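Local coordinates for hypothetical protein APE2540 (Aeropyrum pernix, PDB 1WDV) that probably acts as a trans-editing deacylase that removes alanine mischarged onto proline tRNA, at residues R17-Q22 against A33-S38; L66-M71 against V79-A84; K72-K77 against V146-S151; V98-L103 against A130-S135. All blocks are in the same frame, centred on the assembly; numbering follows the deposited sequence.

Contact 1: R17-Q22 against A33-S38; sequences RLLIMQ and ALLGVS
No ring, amide or guanidinium group takes part where Leu-19 and selenomethionine Met-21 meet Leu-34 and Leu-35, so faces and edges do not enter and the contact is made by aliphatic side chains, chiefly their terminal methyls. The two backbones stay well apart, the closest CA atoms being those of Met-21 and Leu-34 at 8.4 Å, and the side chains bridge the difference. Met-21 is bent at chi2 (-65°) and chi3 (-52°), which brings its terminal methyl to the helix. There CE presses against Leu-34 CD1 at 3.4 Å, tighter than usual for two carbons, and lies 3.7 Å from CB of the same Leu-34. Two residues nearer the N terminus, on the same side of the strand, Leu-19 CD1 meets Leu-35 CD2 at 3.8 Å, each leucine touching with a single branch.

Just past these leucines the helix ends at Gly-36, whose positive phi (72°) goes with a Schellman motif, and Gly-36 N reaches Ala-33 O at 3.1 Å. Leu-35 also rests on Leu-131 and Tyr-122, while Leu-19 shares Tyr-122 with it. The backbone of Leu-19 is paired with Leu-131. The contact thus sets the C-terminal end of helix 28-35 against one face of the three-stranded antiparallel sheet in which 17-20 is an outermost strand, a helix-on-sheet arrangement near the protein surface.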
loop_
_atom_site.group_PDB
_atom_site.type_symbol
_atom_site.label_atom_id
_atom_site.label_comp_id
_atom_site.label_asym_id
_atom_site.label_seq_id
_atom_site.Cartn_x
_atom_site.Cartn_y
_atom_site.Cartn_z
ATOM N N ARG A 17 3.970 8.278 10.944
ATOM C CA ARG A 17 4.284 7.536 12.154
ATOM C C ARG A 17 3.943 6.069 12.020
ATOM O O ARG A 17 3.061 5.712 11.243
ATOM C CB ARG A 17 3.433 8.047 13.322
ATOM C CG ARG A 17 3.428 9.529 13.580
ATOM C CD ARG A 17 2.743 9.792 14.928
ATOM N NE ARG A 17 1.375 9.278 14.970
ATOM C CZ ARG A 17 0.566 9.417 16.012
ATOM N NH1 ARG A 17 0.997 10.059 17.097
ATOM N NH2 ARG A 17 -0.670 8.928 15.974
ATOM N N LEU A 18 4.630 5.223 12.786
ATOM C CA LEU A 18 4.307 3.794 12.808
ATOM C C LEU A 18 3.498 3.533 14.083
ATOM O O LEU A 18 3.924 3.901 15.191
ATOM C CB LEU A 18 5.564 2.916 12.823
ATOM C CG LEU A 18 6.341 2.705 11.525
ATOM C CD1 LEU A 18 7.469 1.736 11.817
ATOM C CD2 LEU A 18 5.421 2.146 10.418
ATOM N N LEU A 19 2.331 2.922 13.934
ATOM C CA LEU A 19 1.478 2.605 15.071
ATOM C C LEU A 19 1.593 1.106 15.244
ATOM O O LEU A 19 1.600 0.359 14.265
ATOM C CB LEU A 19 0.041 3.023 14.802
ATOM C CG LEU A 19 -0.171 4.530 14.576
ATOM C CD1 LEU A 19 -1.650 4.763 14.420
ATOM C CD2 LEU A 19 0.402 5.371 15.742
ATOM N N ILE A 20 1.690 0.653 16.490
ATOM C CA ILE A 20 1.874 -0.779 16.741
ATOM C C ILE A 20 0.667 -1.463 17.338
ATOM O O ILE A 20 0.121 -0.997 18.323
ATOM C CB ILE A 20 3.053 -0.975 17.725
ATOM C CG1 ILE A 20 4.259 -0.155 17.260
ATOM C CG2 ILE A 20 3.384 -2.455 17.846
ATOM C CD1 ILE A 20 4.722 -0.485 15.852
HETATM N N MSE A 21 0.251 -2.577 16.748
HETATM C CA MSE A 21 -0.883 -3.346 17.259
HETATM C C MSE A 21 -0.276 -4.437 18.148
HETATM O O MSE A 21 0.647 -5.119 17.754
HETATM C CB MSE A 21 -1.642 -3.969 16.089
HETATM C CG MSE A 21 -1.960 -2.956 14.997
HETATM SE SE MSE A 21 -3.169 -1.622 15.656
HETATM C CE MSE A 21 -4.292 -2.912 16.240
ATOM N N GLN A 22 -0.788 -4.603 19.360
ATOM C CA GLN A 22 -0.216 -5.595 20.267
ATOM C C GLN A 22 -0.199 -6.990 19.626
ATOM O O GLN A 22 0.775 -7.742 19.756
ATOM C CB GLN A 22 -0.997 -5.594 21.578
ATOM C CG GLN A 22 -0.270 -6.328 22.679
ATOM C CD GLN A 22 -0.698 -7.769 22.753
ATOM O OE1 GLN A 22 -1.897 -8.052 22.760
ATOM N NE2 GLN A 22 0.278 -8.699 22.813
ATOM N N ALA A 33 -11.489 -0.996 13.314
ATOM C CA ALA A 33 -12.094 -0.897 14.641
ATOM C C ALA A 33 -11.085 -0.517 15.712
ATOM O O ALA A 33 -11.366 0.347 16.552
ATOM C CB ALA A 33 -12.755 -2.211 15.009
ATOM N N LEU A 34 -9.919 -1.149 15.688
ATOM C CA LEU A 34 -8.902 -0.870 16.705
ATOM C C LEU A 34 -8.345 0.546 16.646
ATOM O O LEU A 34 -7.931 1.100 17.672
ATOM C CB LEU A 34 -7.791 -1.927 16.638
ATOM C CG LEU A 34 -8.351 -3.313 17.011
ATOM C CD1 LEU A 34 -7.245 -4.320 17.179
ATOM C CD2 LEU A 34 -9.147 -3.240 18.300
ATOM N N LEU A 35 -8.357 1.149 15.461
ATOM C CA LEU A 35 -7.903 2.521 15.285
ATOM C C LEU A 35 -9.054 3.545 15.348
ATOM O O LEU A 35 -8.838 4.768 15.318
ATOM C CB LEU A 35 -7.179 2.635 13.950
ATOM C CG LEU A 35 -5.807 1.995 13.919
ATOM C CD1 LEU A 35 -5.308 2.046 12.484
ATOM C CD2 LEU A 35 -4.844 2.745 14.850
ATOM N N GLY A 36 -10.286 3.041 15.426
ATOM C CA GLY A 36 -11.442 3.919 15.510
ATOM C C GLY A 36 -11.779 4.648 14.226
ATOM O O GLY A 36 -12.361 5.744 14.247
ATOM N N VAL A 37 -11.415 4.042 13.097
ATOM C CA VAL A 37 -11.666 4.658 11.808
ATOM C C VAL A 37 -12.505 3.738 10.958
ATOM O O VAL A 37 -13.072 2.793 11.476
ATOM C CB VAL A 37 -10.335 5.008 11.105
ATOM C CG1 VAL A 37 -9.577 6.018 11.984
ATOM C CG2 VAL A 37 -9.458 3.748 10.888
ATOM N N SER A 38 -12.617 4.041 9.672
ATOM C CA SER A 38 -13.417 3.201 8.771
ATOM C C SER A 38 -12.505 2.329 7.959
ATOM O O SER A 38 -11.304 2.570 7.909
ATOM C CB SER A 38 -14.227 4.060 7.806
ATOM O OG SER A 38 -13.361 4.718 6.894
#

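Contact 2: L66-M71 against V79-A84; sequences LNINSM and VRLARA
A beta-alpha-beta crossover brings Leu-66, Ile-68 and Met-71 onto Val-79 and Leu-81: strands 55-61 and 79-81 run the same way with strand 43-50 between them, and helix 68-75 makes the connection. Val-79 is the centre of the contact. With CG1 anti to the carbonyl carbon (chi1 -64°), its other methyl, CG2, is wedged between backbone N and carbonyl and faces the first helical turn, 3.8 Å from Ile-68 O and 3.9 Å from Met-71 CB. Ile-68 and Val-79 run past each other in opposite senses, their CG2 methyls 4.1 Å apart. Farther along, Leu-66 CD2 meets Leu-81 CD2 at 3.7 Å, and Ile-68 CD1 approaches Leu-81 CG.

The helix start is fixed by its own N-cap: Ser-70 N donates to Asn-67 OD1 at 3.1 Å, coming from above the amide plane. On the strand, Arg-80 NH1 bonds Leu-81 O at 3.0 Å and forms a salt bridge with Glu-86. The two segments therefore adhere by apolar contact, mostly between side chains, while these polar groups find their partners within their own segments or beyond the contact.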
loop_
_atom_site.group_PDB
_atom_site.type_symbol
_atom_site.label_atom_id
_atom_site.label_comp_id
_atom_site.label_asym_id
_atom_site.label_seq_id
_atom_site.Cartn_x
_atom_site.Cartn_y
_atom_site.Cartn_z
ATOM N N LEU A 66 -9.105 -4.785 -5.907
ATOM C CA LEU A 66 -8.471 -4.309 -7.129
ATOM C C LEU A 66 -9.321 -4.525 -8.379
ATOM O O LEU A 66 -9.930 -5.585 -8.547
ATOM C CB LEU A 66 -7.133 -5.029 -7.318
ATOM C CG LEU A 66 -6.327 -4.572 -8.548
ATOM C CD1 LEU A 66 -5.682 -3.228 -8.205
ATOM C CD2 LEU A 66 -5.254 -5.610 -8.896
ATOM N N ASN A 67 -9.351 -3.515 -9.251
ATOM C CA ASN A 67 -10.047 -3.625 -10.528
ATOM C C ASN A 67 -8.922 -4.060 -11.497
ATOM O O ASN A 67 -8.116 -3.234 -11.963
ATOM C CB ASN A 67 -10.623 -2.266 -10.941
ATOM C CG ASN A 67 -11.433 -2.353 -12.208
ATOM O OD1 ASN A 67 -11.076 -3.084 -13.132
ATOM N ND2 ASN A 67 -12.528 -1.602 -12.266
ATOM N N ILE A 68 -8.856 -5.364 -11.756
ATOM C CA ILE A 68 -7.823 -5.936 -12.617
ATOM C C ILE A 68 -7.772 -5.302 -13.995
ATOM O O ILE A 68 -6.703 -4.953 -14.482
ATOM C CB ILE A 68 -8.010 -7.469 -12.787
ATOM C CG1 ILE A 68 -7.849 -8.165 -11.438
ATOM C CG2 ILE A 68 -6.982 -8.027 -13.791
ATOM C CD1 ILE A 68 -6.426 -8.136 -10.898
ATOM N N ASN A 69 -8.935 -5.142 -14.605
ATOM C CA ASN A 69 -9.027 -4.546 -15.932
ATOM C C ASN A 69 -8.410 -3.155 -15.938
ATOM O O ASN A 69 -7.741 -2.771 -16.883
ATOM C CB ASN A 69 -10.487 -4.459 -16.357
ATOM C CG ASN A 69 -10.652 -3.899 -17.754
ATOM O OD1 ASN A 69 -11.426 -2.964 -17.970
ATOM N ND2 ASN A 69 -9.934 -4.474 -18.714
ATOM N N SER A 70 -8.652 -2.392 -14.879
ATOM C CA SER A 70 -8.071 -1.061 -14.805
ATOM C C SER A 70 -6.546 -1.094 -14.760
ATOM O O SER A 70 -5.899 -0.246 -15.366
ATOM C CB SER A 70 -8.635 -0.293 -13.598
ATOM O OG SER A 70 -10.025 -0.087 -13.778
HETATM N N MSE A 71 -5.966 -2.069 -14.057
HETATM C CA MSE A 71 -4.517 -2.183 -13.987
HETATM C C MSE A 71 -3.945 -2.664 -15.320
HETATM O O MSE A 71 -2.827 -2.305 -15.677
HETATM C CB MSE A 71 -4.092 -3.140 -12.857
HETATM C CG MSE A 71 -3.941 -2.496 -11.499
HETATM SE SE MSE A 71 -2.819 -0.969 -11.497
HETATM C CE MSE A 71 -1.116 -1.806 -11.904
ATOM N N VAL A 79 -2.167 -8.363 -16.667
ATOM C CA VAL A 79 -1.681 -8.350 -15.276
ATOM C C VAL A 79 -2.421 -9.326 -14.382
ATOM O O VAL A 79 -3.475 -9.863 -14.745
ATOM C CB VAL A 79 -1.835 -6.954 -14.605
ATOM C CG1 VAL A 79 -0.973 -5.937 -15.330
ATOM C CG2 VAL A 79 -3.294 -6.519 -14.598
ATOM N N ARG A 80 -1.861 -9.552 -13.200
ATOM C CA ARG A 80 -2.508 -10.420 -12.223
ATOM C C ARG A 80 -1.995 -10.022 -10.863
ATOM O O ARG A 80 -1.015 -9.299 -10.750
ATOM C CB ARG A 80 -2.188 -11.907 -12.465
ATOM C CG ARG A 80 -0.732 -12.326 -12.166
ATOM C CD ARG A 80 -0.637 -13.850 -12.214
ATOM N NE ARG A 80 0.740 -14.354 -12.158
ATOM C CZ ARG A 80 1.472 -14.497 -11.055
ATOM N NH1 ARG A 80 0.973 -14.169 -9.876
ATOM N NH2 ARG A 80 2.714 -14.999 -11.127
ATOM N N LEU A 81 -2.669 -10.504 -9.820
ATOM C CA LEU A 81 -2.222 -10.248 -8.458
ATOM C C LEU A 81 -1.074 -11.188 -8.184
ATOM O O LEU A 81 -1.108 -12.343 -8.626
ATOM C CB LEU A 81 -3.313 -10.598 -7.447
ATOM C CG LEU A 81 -4.479 -9.637 -7.423
ATOM C CD1 LEU A 81 -5.647 -10.293 -6.673
ATOM C CD2 LEU A 81 -4.026 -8.328 -6.760
ATOM N N ALA A 82 -0.052 -10.681 -7.509
ATOM C CA ALA A 82 1.067 -11.523 -7.065
ATOM C C ALA A 82 0.468 -12.412 -5.985
ATOM O O ALA A 82 -0.390 -11.971 -5.195
ATOM C CB ALA A 82 2.154 -10.670 -6.430
ATOM N N ARG A 83 0.900 -13.667 -5.946
ATOM C CA ARG A 83 0.452 -14.589 -4.904
ATOM C C ARG A 83 1.234 -14.257 -3.626
ATOM O O ARG A 83 2.283 -13.612 -3.683
ATOM C CB ARG A 83 0.668 -16.029 -5.375
ATOM C CG ARG A 83 -0.294 -16.321 -6.537
ATOM C CD ARG A 83 -0.216 -17.734 -7.050
ATOM N NE ARG A 83 1.085 -18.026 -7.599
ATOM C CZ ARG A 83 1.407 -17.962 -8.889
ATOM N NH1 ARG A 83 0.512 -17.614 -9.831
ATOM N NH2 ARG A 83 2.654 -18.234 -9.237
ATOM N N ALA A 84 0.736 -14.674 -2.470
ATOM C CA ALA A 84 1.399 -14.328 -1.200
ATOM C C ALA A 84 2.893 -14.610 -1.097
ATOM O O ALA A 84 3.640 -13.805 -0.525
ATOM C CB ALA A 84 0.651 -14.982 -0.027
#

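Contact 3: K72-K77 against V146-S151; sequences KELAGK and VVADVS
Leu-74, in the closing turn of helix 68-75, has its CA 8.1 Å from that of Ala-148, the nearest such approach between 72-77 and 146-151. Segment 146-151 starts as strand 146-148 and then leaves regular structure. The helix stops at Gly-76, where phi turns positive (78°) and Gly-76 N still reaches back to Lys-72 O at 2.8 Å.

Leu-74 alone carries the helix side of the contact. With CG anti to the backbone N (chi1 -173°), the fork reaches toward the strand, and its two methyls meet different residues. CD1 lies 4.1 Å from Val-146 CG1, the two side chains passing in opposite directions. CD2 sits 3.9 Å from Ala-148 CB and comes to 4.5 Å from Val-150 CG1, a looser touch. Strand 146-148 is an outermost strand of the five-stranded mixed sheet, and Leu-74 lies across the junction with its parallel neighbour, strand 108-112, since it also touches Val-110. The helix thus packs on the same sheet that its preceding strand, 55-61, belongs to.

Beyond the strand end, Val-150 is buried and touches Val-58 and Ile-60, while its backbone N is bound by the carboxylate of Asp-112. The neighbouring Asp-149 points its charge elsewhere, into a salt bridge with Arg-113.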
loop_
_atom_site.group_PDB
_atom_site.type_symbol
_atom_site.label_atom_id
_atom_site.label_comp_id
_atom_site.label_asym_id
_atom_site.label_seq_id
_atom_site.Cartn_x
_atom_site.Cartn_y
_atom_site.Cartn_z
ATOM N N LYS A 72 -4.717 -3.482 -16.051
ATOM C CA LYS A 72 -4.287 -3.976 -17.351
ATOM C C LYS A 72 -4.176 -2.792 -18.301
ATOM O O LYS A 72 -3.236 -2.712 -19.104
ATOM C CB LYS A 72 -5.284 -5.004 -17.893
ATOM C CG LYS A 72 -4.990 -5.479 -19.324
ATOM C CD LYS A 72 -6.007 -6.552 -19.722
ATOM C CE LYS A 72 -6.053 -6.814 -21.238
ATOM N NZ LYS A 72 -4.931 -7.663 -21.742
ATOM N N GLU A 73 -5.134 -1.871 -18.204
ATOM C CA GLU A 73 -5.127 -0.669 -19.037
ATOM C C GLU A 73 -3.962 0.239 -18.634
ATOM O O GLU A 73 -3.236 0.764 -19.484
ATOM C CB GLU A 73 -6.453 0.084 -18.898
ATOM C CG GLU A 73 -7.637 -0.664 -19.502
ATOM C CD GLU A 73 -8.985 -0.046 -19.144
ATOM O OE1 GLU A 73 -9.096 1.202 -19.163
ATOM O OE2 GLU A 73 -9.939 -0.811 -18.858
ATOM N N LEU A 74 -3.764 0.416 -17.334
ATOM C CA LEU A 74 -2.671 1.274 -16.873
ATOM C C LEU A 74 -1.317 0.690 -17.277
ATOM O O LEU A 74 -0.440 1.399 -17.795
ATOM C CB LEU A 74 -2.739 1.431 -15.341
ATOM C CG LEU A 74 -1.775 2.433 -14.686
ATOM C CD1 LEU A 74 -1.876 3.783 -15.391
ATOM C CD2 LEU A 74 -2.135 2.595 -13.212
ATOM N N ALA A 75 -1.149 -0.610 -17.057
ATOM C CA ALA A 75 0.107 -1.288 -17.378
ATOM C C ALA A 75 0.330 -1.407 -18.880
ATOM O O ALA A 75 1.473 -1.405 -19.349
ATOM C CB ALA A 75 0.130 -2.695 -16.737
ATOM N N GLY A 76 -0.767 -1.533 -19.622
ATOM C CA GLY A 76 -0.677 -1.687 -21.060
ATOM C C GLY A 76 -0.304 -3.115 -21.414
ATOM O O GLY A 76 0.038 -3.411 -22.554
ATOM N N LYS A 77 -0.385 -4.000 -20.425
ATOM C CA LYS A 77 -0.031 -5.412 -20.577
ATOM C C LYS A 77 -0.918 -6.240 -19.659
ATOM O O LYS A 77 -1.461 -5.720 -18.700
ATOM C CB LYS A 77 1.424 -5.647 -20.123
ATOM C CG LYS A 77 2.479 -5.042 -21.011
ATOM C CD LYS A 77 3.845 -5.216 -20.400
ATOM C CE LYS A 77 4.908 -4.622 -21.326
ATOM N NZ LYS A 77 6.168 -4.384 -20.586
ATOM N N VAL A 146 1.744 7.222 -9.664
ATOM C CA VAL A 146 0.678 7.376 -10.625
ATOM C C VAL A 146 -0.674 7.333 -9.894
ATOM O O VAL A 146 -0.937 6.394 -9.162
ATOM C CB VAL A 146 0.681 6.199 -11.615
ATOM C CG1 VAL A 146 -0.398 6.401 -12.639
ATOM C CG2 VAL A 146 2.058 6.049 -12.256
ATOM N N VAL A 147 -1.517 8.340 -10.080
ATOM C CA VAL A 147 -2.847 8.337 -9.458
ATOM C C VAL A 147 -3.819 7.769 -10.498
ATOM O O VAL A 147 -3.844 8.250 -11.626
ATOM C CB VAL A 147 -3.256 9.780 -9.069
ATOM C CG1 VAL A 147 -4.661 9.802 -8.544
ATOM C CG2 VAL A 147 -2.270 10.322 -7.972
ATOM N N ALA A 148 -4.624 6.768 -10.118
ATOM C CA ALA A 148 -5.531 6.135 -11.060
ATOM C C ALA A 148 -6.788 5.631 -10.380
ATOM O O ALA A 148 -6.904 5.700 -9.165
ATOM C CB ALA A 148 -4.802 4.963 -11.744
ATOM N N ASP A 149 -7.740 5.144 -11.167
ATOM C CA ASP A 149 -8.968 4.585 -10.627
ATOM C C ASP A 149 -8.756 3.093 -10.799
ATOM O O ASP A 149 -8.992 2.542 -11.882
ATOM C CB ASP A 149 -10.175 5.073 -11.439
ATOM C CG ASP A 149 -10.323 6.573 -11.356
ATOM O OD1 ASP A 149 -10.576 7.060 -10.249
ATOM O OD2 ASP A 149 -10.157 7.263 -12.384
ATOM N N VAL A 150 -8.335 2.443 -9.720
ATOM C CA VAL A 150 -8.004 1.022 -9.794
ATOM C C VAL A 150 -8.704 0.135 -8.785
ATOM O O VAL A 150 -8.263 -0.986 -8.532
ATOM C CB VAL A 150 -6.479 0.850 -9.662
ATOM C CG1 VAL A 150 -5.793 1.381 -10.921
ATOM C CG2 VAL A 150 -5.976 1.604 -8.427
ATOM N N SER A 151 -9.793 0.625 -8.200
ATOM C CA SER A 151 -10.516 -0.160 -7.218
ATOM C C SER A 151 -11.963 -0.342 -7.626
ATOM O O SER A 151 -12.479 0.401 -8.455
ATOM C CB SER A 151 -10.426 0.521 -5.840
ATOM O OG SER A 151 -10.950 1.838 -5.887
#

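Contact 4: V98-L103 against A130-S135; sequences VPPVAL and ALLEFS
Pro-100 lies in the irregular loop 98-103, which passes strand 130-134 opposite Leu-132 and Phe-134 without pairing to its backbone; the loop is kinked, with Pro-100 near psi 1° and Ala-102 at positive phi. The proline ring does most of the touching. Its CD is 3.9 Å and its CG 4.0 Å from one methyl, Leu-132 CD2, so that a single leucine branch lies against two ring carbons. With its CG anti to the backbone N (chi1 172°), Leu-132 extends toward the loop and touches with CD2. The same methyl is also met by Val-101 CG2 at 4.4 Å, a marginal contact.

Strand 130-134 is the middle strand of the three-stranded antiparallel sheet, and the loop packs on the face turned toward helix 4-12, from which Ile-9 also touches Leu-132. The segment probably includes the end of the GXXXP loop of the YbaK/ProX editing fold, with Pro-100 as its final proline; in relatives that loop is thought to border the editing pocket.

The same Pro-100 CG also approaches the Phe-134 ring obliquely, 4.1 Å from CE2 and 4.2 Å from CZ, the two side chains running in opposite senses. All four touching residues are buried. Leu-139 of helix 136-143 packs against Pro-100, Val-101 and Phe-134, and the Phe-134 ring meets that of Trp-16 with their planes about 50° apart.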
loop_
_atom_site.group_PDB
_atom_site.type_symbol
_atom_site.label_atom_id
_atom_site.label_comp_id
_atom_site.label_asym_id
_atom_site.label_seq_id
_atom_site.Cartn_x
_atom_site.Cartn_y
_atom_site.Cartn_z
ATOM N N VAL A 98 3.013 -5.073 4.091
ATOM C CA VAL A 98 3.672 -4.446 2.931
ATOM C C VAL A 98 3.462 -2.944 2.942
ATOM O O VAL A 98 2.332 -2.488 2.886
ATOM C CB VAL A 98 3.125 -5.025 1.612
ATOM C CG1 VAL A 98 3.830 -4.408 0.384
ATOM C CG2 VAL A 98 3.359 -6.546 1.598
ATOM N N PRO A 99 4.543 -2.161 3.037
ATOM C CA PRO A 99 4.448 -0.699 3.051
ATOM C C PRO A 99 4.378 -0.125 1.637
ATOM O O PRO A 99 4.725 -0.792 0.674
ATOM C CB PRO A 99 5.722 -0.276 3.765
ATOM C CG PRO A 99 6.733 -1.325 3.222
ATOM C CD PRO A 99 5.941 -2.617 3.188
ATOM N N PRO A 100 3.930 1.141 1.502
ATOM C CA PRO A 100 3.839 1.784 0.187
ATOM C C PRO A 100 5.134 2.532 -0.166
ATOM O O PRO A 100 5.250 3.153 -1.225
ATOM C CB PRO A 100 2.638 2.727 0.364
ATOM C CG PRO A 100 2.799 3.181 1.775
ATOM C CD PRO A 100 3.158 1.891 2.519
ATOM N N VAL A 101 6.112 2.475 0.731
ATOM C CA VAL A 101 7.403 3.116 0.511
ATOM C C VAL A 101 8.495 2.164 0.979
ATOM O O VAL A 101 8.212 1.154 1.646
ATOM C CB VAL A 101 7.531 4.442 1.308
ATOM C CG1 VAL A 101 6.488 5.441 0.833
ATOM C CG2 VAL A 101 7.393 4.183 2.820
ATOM N N ALA A 102 9.736 2.485 0.621
ATOM C CA ALA A 102 10.889 1.668 1.001
ATOM C C ALA A 102 10.832 0.239 0.435
ATOM O O ALA A 102 11.333 -0.736 1.048
ATOM C CB ALA A 102 11.041 1.652 2.529
ATOM N N LEU A 103 10.248 0.125 -0.757
ATOM C CA LEU A 103 10.184 -1.145 -1.480
ATOM C C LEU A 103 11.354 -1.147 -2.488
ATOM O O LEU A 103 11.990 -0.083 -2.712
ATOM C CB LEU A 103 8.870 -1.227 -2.279
ATOM C CG LEU A 103 7.558 -1.204 -1.496
ATOM C CD1 LEU A 103 6.397 -1.003 -2.462
ATOM C CD2 LEU A 103 7.430 -2.526 -0.713
ATOM N N ALA A 130 2.558 -3.606 12.490
ATOM C CA ALA A 130 2.766 -2.170 12.433
ATOM C C ALA A 130 1.991 -1.558 11.295
ATOM O O ALA A 130 1.956 -2.104 10.194
ATOM C CB ALA A 130 4.277 -1.842 12.256
ATOM N N LEU A 131 1.332 -0.444 11.590
ATOM C CA LEU A 131 0.598 0.299 10.593
ATOM C C LEU A 131 1.273 1.653 10.364
ATOM O O LEU A 131 1.715 2.311 11.306
ATOM C CB LEU A 131 -0.847 0.509 11.057
ATOM C CG LEU A 131 -1.627 -0.807 11.178
ATOM C CD1 LEU A 131 -2.786 -0.604 12.154
ATOM C CD2 LEU A 131 -2.156 -1.231 9.818
ATOM N N LEU A 132 1.355 2.076 9.103
ATOM C CA LEU A 132 1.965 3.365 8.792
ATOM C C LEU A 132 0.877 4.418 8.653
ATOM O O LEU A 132 0.013 4.312 7.776
ATOM C CB LEU A 132 2.721 3.286 7.461
ATOM C CG LEU A 132 3.273 4.605 6.887
ATOM C CD1 LEU A 132 4.358 5.138 7.810
ATOM C CD2 LEU A 132 3.831 4.348 5.481
ATOM N N GLU A 133 0.910 5.427 9.522
ATOM C CA GLU A 133 -0.062 6.508 9.465
ATOM C C GLU A 133 0.556 7.539 8.525
ATOM O O GLU A 133 1.641 8.083 8.823
ATOM C CB GLU A 133 -0.247 7.117 10.846
ATOM C CG GLU A 133 -1.129 8.346 10.879
ATOM C CD GLU A 133 -1.027 9.006 12.247
ATOM O OE1 GLU A 133 -1.722 8.564 13.178
ATOM O OE2 GLU A 133 -0.206 9.927 12.406
ATOM N N PHE A 134 -0.107 7.788 7.395
ATOM C CA PHE A 134 0.427 8.736 6.405
ATOM C C PHE A 134 -0.635 9.492 5.603
ATOM O O PHE A 134 -1.811 9.178 5.634
ATOM C CB PHE A 134 1.360 7.982 5.425
ATOM C CG PHE A 134 0.643 7.094 4.419
ATOM C CD1 PHE A 134 0.351 7.566 3.130
ATOM C CD2 PHE A 134 0.290 5.777 4.743
ATOM C CE1 PHE A 134 -0.277 6.738 2.194
ATOM C CE2 PHE A 134 -0.333 4.939 3.816
ATOM C CZ PHE A 134 -0.623 5.421 2.528
ATOM N N SER A 135 -0.181 10.486 4.854
ATOM C CA SER A 135 -1.069 11.295 4.017
ATOM C C SER A 135 -0.935 10.832 2.581
ATOM O O SER A 135 0.161 10.826 2.042
ATOM C CB SER A 135 -0.638 12.762 4.064
ATOM O OG SER A 135 -1.108 13.448 2.902
#

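Overall arrangement
From the N terminus, contact 1 first closes the short excursion from strand 17-20 through helix 28-35. Contact 2 closes the second half of helix 68-75 and its link to strand 79-81. Contact 3 starts on the same helix but waits for the C-terminal strand 146-148, so the segments of contacts 2 and 3 alternate along the chain; the two also touch, Asn-67 N meeting Val-150 O at 2.8 Å. Contact 4 falls wholly between the two segments of contact 3. It joins contact 1 through paired strands 17-20 and 130-134. Contacts 1 and 4 thus serve the antiparallel sheet, contacts 2 and 3 the mixed sheet, with the centres of contacts 1 and 2 about 27 Å apart.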